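PDB 2BAC: putative aminooxidase from Propionibacterium acnes, which probably isomerises double bonds of polyunsaturated fatty acids, using a bound flavin-adenine dinucleotide in a fold of the flavin amine oxidase family. Local coordinates for residues Y281-C286 / I324-L329; E290-S295 / M311-R316. All blocks are in the same frame, centred on the assembly; numbering follows the deposited sequence.

Overall arrangement
Both contacts belong to the mixed sheet that walls the fatty-acid pocket, their centres about 10 Å apart. Contact 1 is entirely buried: it pairs the neighbouring strands 277-288 and 325-330 through regular antiparallel backbone bonds, with aromatic and aliphatic side chains turned to the flavin and the lipid. Contact 2, farther from the chain's centre and partly solvent-exposed, sets the loop 290-295 against strand 312-315 and relies on a serine hydroxyl, a histidine ring and bridging waters. Strand 312-315 is the next neighbour of strand 325-330, and Tyr-314 N probably donates to Thr-326 O, joining the two. Both touch the bound octadecatrienoic acid, contact 2 near its carboxylate end and contact 1 near its middle.

Contact 1 of 2, residues Y281-C286 / I324-L329; sequences YMVDAC and IITTYL. With ODT ((11E,13E,15Z)-octadeca-11,13,15-trienoic acid), chain E.
Tyr-281 and Tyr-328 form part of the sheet wall of the fatty-acid pocket, on adjacent antiparallel strands of the mixed sheet in this flavin amine oxidase fold. Their rings, with planes at 36°, meet obliquely, and the OH of Tyr-281 reaches to 3.4 Å from CB of Tyr-328. With CG of Tyr-281 trans to its own backbone N (chi1 -167°), the phenol swings across toward the neighbouring strand; its hydroxyl is held by a hydrogen bond to Ala-167 O. The lipid meets the two rings differently: C10 lies at the edge of Tyr-281, near its plane, whereas C9 sits 3.8 Å above one face of Tyr-328, toward the rim. Broad, flat rings suit this place, since they offer a hydrocarbon chain much contact while a hydroxyl is satisfied elsewhere.

Beside them, Val-283 uses both methyls: CG2 packs 3.8 Å from Tyr-328 CD1, and CG1 touches Thr-326 CG2. Val-283, Tyr-281 and Tyr-328 also touch the flavin. A beta-branched valine fits the extended backbone and offers methyls on two sides, with no polar group to satisfy.

Six backbone hydrogen bonds join the hydrogen-bonded pairs Met-282/Leu-329, Asp-284/Thr-327 and Cys-286/Ile-325; Met-282 N to Leu-329 O, 2.9 Å, is almost straight at 176°. The side chains of these pairs face away from the lipid, and Thr-327 and Leu-329 pack on helix 341-355. Asp-284 is buried there with Glu-365 close to its OD1, a crowding of like charges that might raise the pKa of one carboxyl group. A water takes up part of this buried polarity: it lies 2.9 Å from Asp-284 OD2, 3.0 Å from Met-282 O and 2.7 Å from Thr-327 OG1.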
loop_
_atom_site.group_PDB
_atom_site.type_symbol
_atom_site.label_atom_id
_atom_site.label_comp_id
_atom_site.label_asym_id
_atom_site.label_seq_id
_atom_site.Cartn_x
_atom_site.Cartn_y
_atom_site.Cartn_z
ATOM N N TYR A 281 1.696 3.189 -10.157
ATOM C CA TYR A 281 0.936 4.324 -9.606
ATOM C C TYR A 281 1.828 5.587 -9.625
ATOM O O TYR A 281 2.923 5.604 -9.021
ATOM C CB TYR A 281 0.491 3.945 -8.185
ATOM C CG TYR A 281 -0.558 4.808 -7.519
ATOM C CD1 TYR A 281 -1.610 5.371 -8.248
ATOM C CD2 TYR A 281 -0.524 5.023 -6.121
ATOM C CE1 TYR A 281 -2.584 6.153 -7.620
ATOM C CE2 TYR A 281 -1.499 5.792 -5.483
ATOM C CZ TYR A 281 -2.519 6.360 -6.242
ATOM O OH TYR A 281 -3.489 7.122 -5.631
ATOM N N MET A 282 1.374 6.617 -10.358
ATOM C CA MET A 282 2.175 7.818 -10.621
ATOM C C MET A 282 1.634 9.064 -9.934
ATOM O O MET A 282 0.468 9.412 -10.094
ATOM C CB MET A 282 2.276 8.097 -12.124
ATOM C CG MET A 282 3.187 9.276 -12.470
ATOM S SD MET A 282 3.728 9.197 -14.181
ATOM C CE MET A 282 3.040 10.677 -14.916
ATOM N N VAL A 283 2.520 9.721 -9.191
ATOM C CA VAL A 283 2.222 10.917 -8.434
ATOM C C VAL A 283 3.026 12.063 -9.040
ATOM O O VAL A 283 4.206 11.888 -9.382
ATOM C CB VAL A 283 2.625 10.743 -6.937
ATOM C CG1 VAL A 283 2.269 12.000 -6.114
ATOM C CG2 VAL A 283 1.997 9.444 -6.333
ATOM N N ASP A 284 2.388 13.227 -9.184
ATOM C CA ASP A 284 3.089 14.445 -9.581
ATOM C C ASP A 284 2.844 15.564 -8.571
ATOM O O ASP A 284 1.685 15.927 -8.336
ATOM C CB ASP A 284 2.635 14.899 -10.969
ATOM C CG ASP A 284 3.098 13.973 -12.077
ATOM O OD1 ASP A 284 4.098 14.325 -12.742
ATOM O OD2 ASP A 284 2.469 12.906 -12.285
ATOM N N ALA A 285 3.927 16.099 -7.987
ATOM C CA ALA A 285 3.867 17.258 -7.084
ATOM C C ALA A 285 3.816 18.531 -7.895
ATOM O O ALA A 285 4.812 18.886 -8.539
ATOM C CB ALA A 285 5.086 17.305 -6.167
ATOM N N CYS A 286 2.676 19.221 -7.840
ATOM C CA CYS A 286 2.386 20.311 -8.759
ATOM C C CYS A 286 2.173 21.620 -8.041
ATOM O O CYS A 286 1.580 21.655 -6.968
ATOM C CB CYS A 286 1.123 20.029 -9.585
ATOM S SG CYS A 286 1.071 18.460 -10.499
ATOM N N ILE A 324 2.150 22.633 -2.657
ATOM C CA ILE A 324 2.078 21.495 -3.544
ATOM C C ILE A 324 0.725 20.806 -3.572
ATOM O O ILE A 324 0.180 20.400 -2.532
ATOM C CB ILE A 324 3.126 20.427 -3.149
ATOM C CG1 ILE A 324 4.548 20.995 -3.280
ATOM C CG2 ILE A 324 2.925 19.162 -3.992
ATOM C CD1 ILE A 324 4.990 21.333 -4.719
ATOM N N ILE A 325 0.204 20.655 -4.787
ATOM C CA ILE A 325 -0.925 19.773 -5.045
ATOM C C ILE A 325 -0.428 18.539 -5.774
ATOM O O ILE A 325 0.148 18.644 -6.864
ATOM C CB ILE A 325 -2.000 20.441 -5.943
ATOM C CG1 ILE A 325 -2.528 21.734 -5.306
ATOM C CG2 ILE A 325 -3.108 19.425 -6.229
ATOM C CD1 ILE A 325 -3.206 21.528 -3.965
ATOM N N THR A 326 -0.653 17.373 -5.175
ATOM C CA THR A 326 -0.252 16.106 -5.788
ATOM C C THR A 326 -1.417 15.505 -6.535
ATOM O O THR A 326 -2.557 15.538 -6.056
ATOM C CB THR A 326 0.319 15.085 -4.762
ATOM O OG1 THR A 326 -0.430 15.122 -3.531
ATOM C CG2 THR A 326 1.823 15.375 -4.509
ATOM N N THR A 327 -1.118 14.999 -7.735
ATOM C CA THR A 327 -2.085 14.287 -8.574
ATOM C C THR A 327 -1.767 12.805 -8.609
ATOM O O THR A 327 -0.596 12.416 -8.456
ATOM C CB THR A 327 -2.066 14.809 -10.012
ATOM O OG1 THR A 327 -0.779 14.552 -10.619
ATOM C CG2 THR A 327 -2.446 16.330 -10.049
ATOM N N TYR A 328 -2.802 11.987 -8.843
ATOM C CA TYR A 328 -2.689 10.521 -8.802
ATOM C C TYR A 328 -3.329 9.835 -10.012
ATOM O O TYR A 328 -4.509 10.074 -10.328
ATOM C CB TYR A 328 -3.294 9.979 -7.496
ATOM C CG TYR A 328 -2.691 10.641 -6.281
ATOM C CD1 TYR A 328 -1.648 10.045 -5.585
ATOM C CD2 TYR A 328 -3.121 11.912 -5.874
ATOM C CE1 TYR A 328 -1.064 10.672 -4.486
ATOM C CE2 TYR A 328 -2.546 12.556 -4.780
ATOM C CZ TYR A 328 -1.517 11.936 -4.090
ATOM O OH TYR A 328 -0.956 12.585 -3.019
ATOM N N LEU A 329 -2.547 8.976 -10.679
ATOM C CA LEU A 329 -3.018 8.237 -11.859
ATOM C C LEU A 329 -2.386 6.835 -11.954
ATOM O O LEU A 329 -1.313 6.589 -11.400
ATOM C CB LEU A 329 -2.735 9.037 -13.146
ATOM C CG LEU A 329 -1.281 9.290 -13.594
ATOM C CD1 LEU A 329 -0.758 8.164 -14.451
ATOM C CD2 LEU A 329 -1.157 10.632 -14.353
HETATM O O1 ODT E . -10.710 12.088 0.360
HETATM C C1 ODT E . -10.427 13.104 1.020
HETATM O O2 ODT E . -11.236 13.641 1.812
HETATM C C2 ODT E . -9.048 13.661 0.821
HETATM C C3 ODT E . -8.258 12.655 -0.015
HETATM C C4 ODT E . -7.129 13.316 -0.793
HETATM C C5 ODT E . -6.737 12.448 -1.982
HETATM C C6 ODT E . -5.448 11.722 -1.657
HETATM C C7 ODT E . -5.166 10.566 -2.593
HETATM C C8 ODT E . -4.727 9.352 -1.795
HETATM C C9 ODT E . -3.726 8.607 -2.644
HETATM C C10 ODT E . -3.403 7.164 -2.263
HETATM C C11 ODT E . -3.937 6.580 -0.974
HETATM C C12 ODT E . -3.578 5.309 -0.851
HETATM C C13 ODT E . -3.879 4.366 0.222
HETATM C C14 ODT E . -4.577 4.596 1.313
HETATM C C15 ODT E . -4.721 3.463 2.220
HETATM C C16 ODT E . -5.411 3.537 3.363
HETATM C C17 ODT E . -6.113 4.795 3.850
HETATM C C18 ODT E . -6.798 4.524 5.181
HETATM O O HOH W 1 -0.125 12.021 -11.415
#

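Contact 2 of 2, residues E290-S295 / M311-R316; sequences EYPTIS and MVYYHR. With ODT ((11E,13E,15Z)-octadeca-11,13,15-trienoic acid), chain E.
Ser-295 OG is gripped from two quarters: the backbone N of His-315 donates to it over 2.9 Å at a nearly straight 165°, and a water lies 2.7 Å away. A serine suits this place because its short side chain brings a hydroxyl to a strand amide while keeping the bulk small where C4 of the bound lipid passes.

His-315 carries most of the rest. Its chi1 of -179° extends the imidazole from the strand over the loop, where one face lies on the Thr-293/Ile-294 peptide, with Thr-293 C 3.4 Å above the ring plane and Ile-294 N 3.6 Å above it. Tyr-291 approaches the edge of the imidazole, CE2 coming to 3.5 Å from His-315 NE2, with the two ring planes at 60°. Pro-292 O is also near NE2, but the angle is too poor for a hydrogen bond. On the loop, the rigid ring of Pro-292 packs by CG against CE1 of Tyr-313, two residues before His-315 on the strand.

Waters join the remaining polar ends. One donates to Tyr-291 OH and accepts from Arg-316 N; the same hydroxyl is also hydrogen-bonded to Trp-317 O. Another donates to Ile-294 O over 2.7 Å and accepts from Tyr-313 OH. Arg-316 NH1 donates to Tyr-314 OH at 3.0 Å, the oxygen lying almost in the guanidinium plane; Arg-55 O and Trp-201 O accept from NE and NH2, fixing the rotation of this group.

Val-312 CG2 touches C5 of the lipid, which is hydrogen-bonded to Arg-88 and Tyr-297. The contact thus settles the loop that leads into strand 295-297 against its antiparallel neighbour 312-315, in the mixed sheet that lines the fatty-acid pocket of this flavin amine oxidase fold.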
loop_
_atom_site.group_PDB
_atom_site.type_symbol
_atom_site.label_atom_id
_atom_site.label_comp_id
_atom_site.label_asym_id
_atom_site.label_seq_id
_atom_site.Cartn_x
_atom_site.Cartn_y
_atom_site.Cartn_z
ATOM N N GLU A 290 -5.226 29.004 -9.563
ATOM C CA GLU A 290 -6.577 28.716 -9.115
ATOM C C GLU A 290 -6.530 27.544 -8.140
ATOM O O GLU A 290 -7.076 26.460 -8.377
ATOM C CB GLU A 290 -7.493 28.430 -10.307
ATOM C CG GLU A 290 -7.461 29.517 -11.363
ATOM C CD GLU A 290 -7.991 28.994 -12.667
ATOM O OE1 GLU A 290 -9.123 28.434 -12.661
ATOM O OE2 GLU A 290 -7.277 29.111 -13.700
ATOM N N TYR A 291 -5.845 27.790 -7.039
ATOM C CA TYR A 291 -5.613 26.779 -6.024
ATOM C C TYR A 291 -6.936 26.176 -5.593
ATOM O O TYR A 291 -7.869 26.909 -5.295
ATOM C CB TYR A 291 -4.956 27.453 -4.837
ATOM C CG TYR A 291 -4.266 26.551 -3.874
ATOM C CD1 TYR A 291 -3.171 25.802 -4.270
ATOM C CD2 TYR A 291 -4.651 26.509 -2.541
ATOM C CE1 TYR A 291 -2.505 25.009 -3.389
ATOM C CE2 TYR A 291 -3.977 25.714 -1.641
ATOM C CZ TYR A 291 -2.905 24.962 -2.075
ATOM O OH TYR A 291 -2.234 24.170 -1.202
ATOM N N PRO A 292 -7.037 24.841 -5.594
ATOM C CA PRO A 292 -8.256 24.229 -5.068
ATOM C C PRO A 292 -8.517 24.595 -3.603
ATOM O O PRO A 292 -7.588 24.995 -2.890
ATOM C CB PRO A 292 -8.025 22.715 -5.237
ATOM C CG PRO A 292 -6.669 22.527 -5.812
ATOM C CD PRO A 292 -6.066 23.857 -6.123
ATOM N N THR A 293 -9.777 24.498 -3.181
ATOM C CA THR A 293 -10.180 24.770 -1.796
ATOM C C THR A 293 -10.417 23.463 -1.036
ATOM O O THR A 293 -10.658 23.464 0.175
ATOM C CB THR A 293 -11.498 25.614 -1.740
ATOM O OG1 THR A 293 -12.517 24.997 -2.548
ATOM C CG2 THR A 293 -11.259 27.043 -2.219
ATOM N N ILE A 294 -10.317 22.357 -1.774
ATOM C CA ILE A 294 -10.720 21.057 -1.340
ATOM C C ILE A 294 -10.105 20.017 -2.292
ATOM O O ILE A 294 -9.685 20.344 -3.416
ATOM C CB ILE A 294 -12.266 20.979 -1.340
ATOM C CG1 ILE A 294 -12.785 19.724 -0.604
ATOM C CG2 ILE A 294 -12.828 21.088 -2.763
ATOM C CD1 ILE A 294 -14.262 19.876 -0.126
ATOM N N SER A 295 -10.024 18.770 -1.833
ATOM C CA SER A 295 -9.496 17.682 -2.656
ATOM C C SER A 295 -10.582 17.207 -3.615
ATOM O O SER A 295 -11.770 17.341 -3.323
ATOM C CB SER A 295 -8.985 16.543 -1.786
ATOM O OG SER A 295 -7.839 16.977 -1.053
ATOM N N MET A 311 -7.272 10.567 -11.362
ATOM C CA MET A 311 -8.383 9.978 -10.638
ATOM C C MET A 311 -8.698 10.738 -9.360
ATOM O O MET A 311 -9.838 10.719 -8.896
ATOM C CB MET A 311 -8.038 8.529 -10.294
ATOM C CG MET A 311 -7.698 7.664 -11.495
ATOM S SD MET A 311 -7.516 5.940 -11.050
ATOM C CE MET A 311 -5.958 5.963 -10.175
ATOM N N VAL A 312 -7.683 11.381 -8.785
ATOM C CA VAL A 312 -7.840 12.172 -7.554
ATOM C C VAL A 312 -6.653 13.146 -7.418
ATOM O O VAL A 312 -5.590 12.921 -7.987
ATOM C CB VAL A 312 -7.894 11.250 -6.303
ATOM C CG1 VAL A 312 -6.585 10.441 -6.193
ATOM C CG2 VAL A 312 -8.160 12.046 -5.007
ATOM N N TYR A 313 -6.838 14.242 -6.696
ATOM C CA TYR A 313 -5.709 15.122 -6.365
ATOM C C TYR A 313 -5.852 15.661 -4.966
ATOM O O TYR A 313 -6.962 15.805 -4.460
ATOM C CB TYR A 313 -5.540 16.271 -7.368
ATOM C CG TYR A 313 -6.746 17.169 -7.522
ATOM C CD1 TYR A 313 -7.026 18.177 -6.604
ATOM C CD2 TYR A 313 -7.609 17.003 -8.595
ATOM C CE1 TYR A 313 -8.150 18.989 -6.765
ATOM C CE2 TYR A 313 -8.707 17.816 -8.768
ATOM C CZ TYR A 313 -8.980 18.802 -7.863
ATOM O OH TYR A 313 -10.110 19.578 -8.072
ATOM N N TYR A 314 -4.716 15.989 -4.368
ATOM C CA TYR A 314 -4.644 16.220 -2.931
ATOM C C TYR A 314 -4.405 17.670 -2.552
ATOM O O TYR A 314 -3.358 18.249 -2.860
ATOM C CB TYR A 314 -3.554 15.330 -2.330
ATOM C CG TYR A 314 -3.338 15.424 -0.840
ATOM C CD1 TYR A 314 -4.379 15.734 0.049
ATOM C CD2 TYR A 314 -2.085 15.133 -0.304
ATOM C CE1 TYR A 314 -4.155 15.786 1.433
ATOM C CE2 TYR A 314 -1.854 15.170 1.074
ATOM C CZ TYR A 314 -2.880 15.506 1.941
ATOM O OH TYR A 314 -2.594 15.559 3.299
ATOM N N HIS A 315 -5.392 18.226 -1.849
ATOM C CA HIS A 315 -5.327 19.562 -1.276
ATOM C C HIS A 315 -4.873 19.450 0.183
ATOM O O HIS A 315 -5.668 19.162 1.060
ATOM C CB HIS A 315 -6.706 20.230 -1.388
ATOM C CG HIS A 315 -6.768 21.628 -0.845
ATOM N ND1 HIS A 315 -7.453 21.951 0.309
ATOM C CD2 HIS A 315 -6.240 22.787 -1.305
ATOM C CE1 HIS A 315 -7.344 23.249 0.534
ATOM N NE2 HIS A 315 -6.616 23.780 -0.431
ATOM N N ARG A 316 -3.590 19.704 0.426
ATOM C CA ARG A 316 -2.969 19.477 1.732
ATOM C C ARG A 316 -2.911 20.730 2.601
ATOM O O ARG A 316 -3.436 20.729 3.697
ATOM C CB ARG A 316 -1.556 18.918 1.536
ATOM C CG ARG A 316 -0.858 18.497 2.810
ATOM C CD ARG A 316 0.300 17.596 2.500
ATOM N NE ARG A 316 1.225 17.451 3.619
ATOM C CZ ARG A 316 1.055 16.650 4.660
ATOM N NH1 ARG A 316 -0.042 15.918 4.792
ATOM N NH2 ARG A 316 1.988 16.595 5.602
HETATM O O1 ODT E . -10.710 12.088 0.360
HETATM C C1 ODT E . -10.427 13.104 1.020
HETATM O O2 ODT E . -11.236 13.641 1.812
HETATM C C2 ODT E . -9.048 13.661 0.821
HETATM C C3 ODT E . -8.258 12.655 -0.015
HETATM C C4 ODT E . -7.129 13.316 -0.793
HETATM C C5 ODT E . -6.737 12.448 -1.982
HETATM C C6 ODT E . -5.448 11.722 -1.657
HETATM C C7 ODT E . -5.166 10.566 -2.593
HETATM C C8 ODT E . -4.727 9.352 -1.795
HETATM C C9 ODT E . -3.726 8.607 -2.644
HETATM C C10 ODT E . -3.403 7.164 -2.263
HETATM C C11 ODT E . -3.937 6.580 -0.974
HETATM C C12 ODT E . -3.578 5.309 -0.851
HETATM C C13 ODT E . -3.879 4.366 0.222
HETATM C C14 ODT E . -4.577 4.596 1.313
HETATM C C15 ODT E . -4.721 3.463 2.220
HETATM C C16 ODT E . -5.411 3.537 3.363
HETATM C C17 ODT E . -6.113 4.795 3.850
HETATM C C18 ODT E . -6.798 4.524 5.181
HETATM O O HOH W 2 -1.543 21.652 -0.700
HETATM O O HOH W 3 -11.028 20.946 -5.716
HETATM O O HOH W 4 -8.301 17.269 1.595
#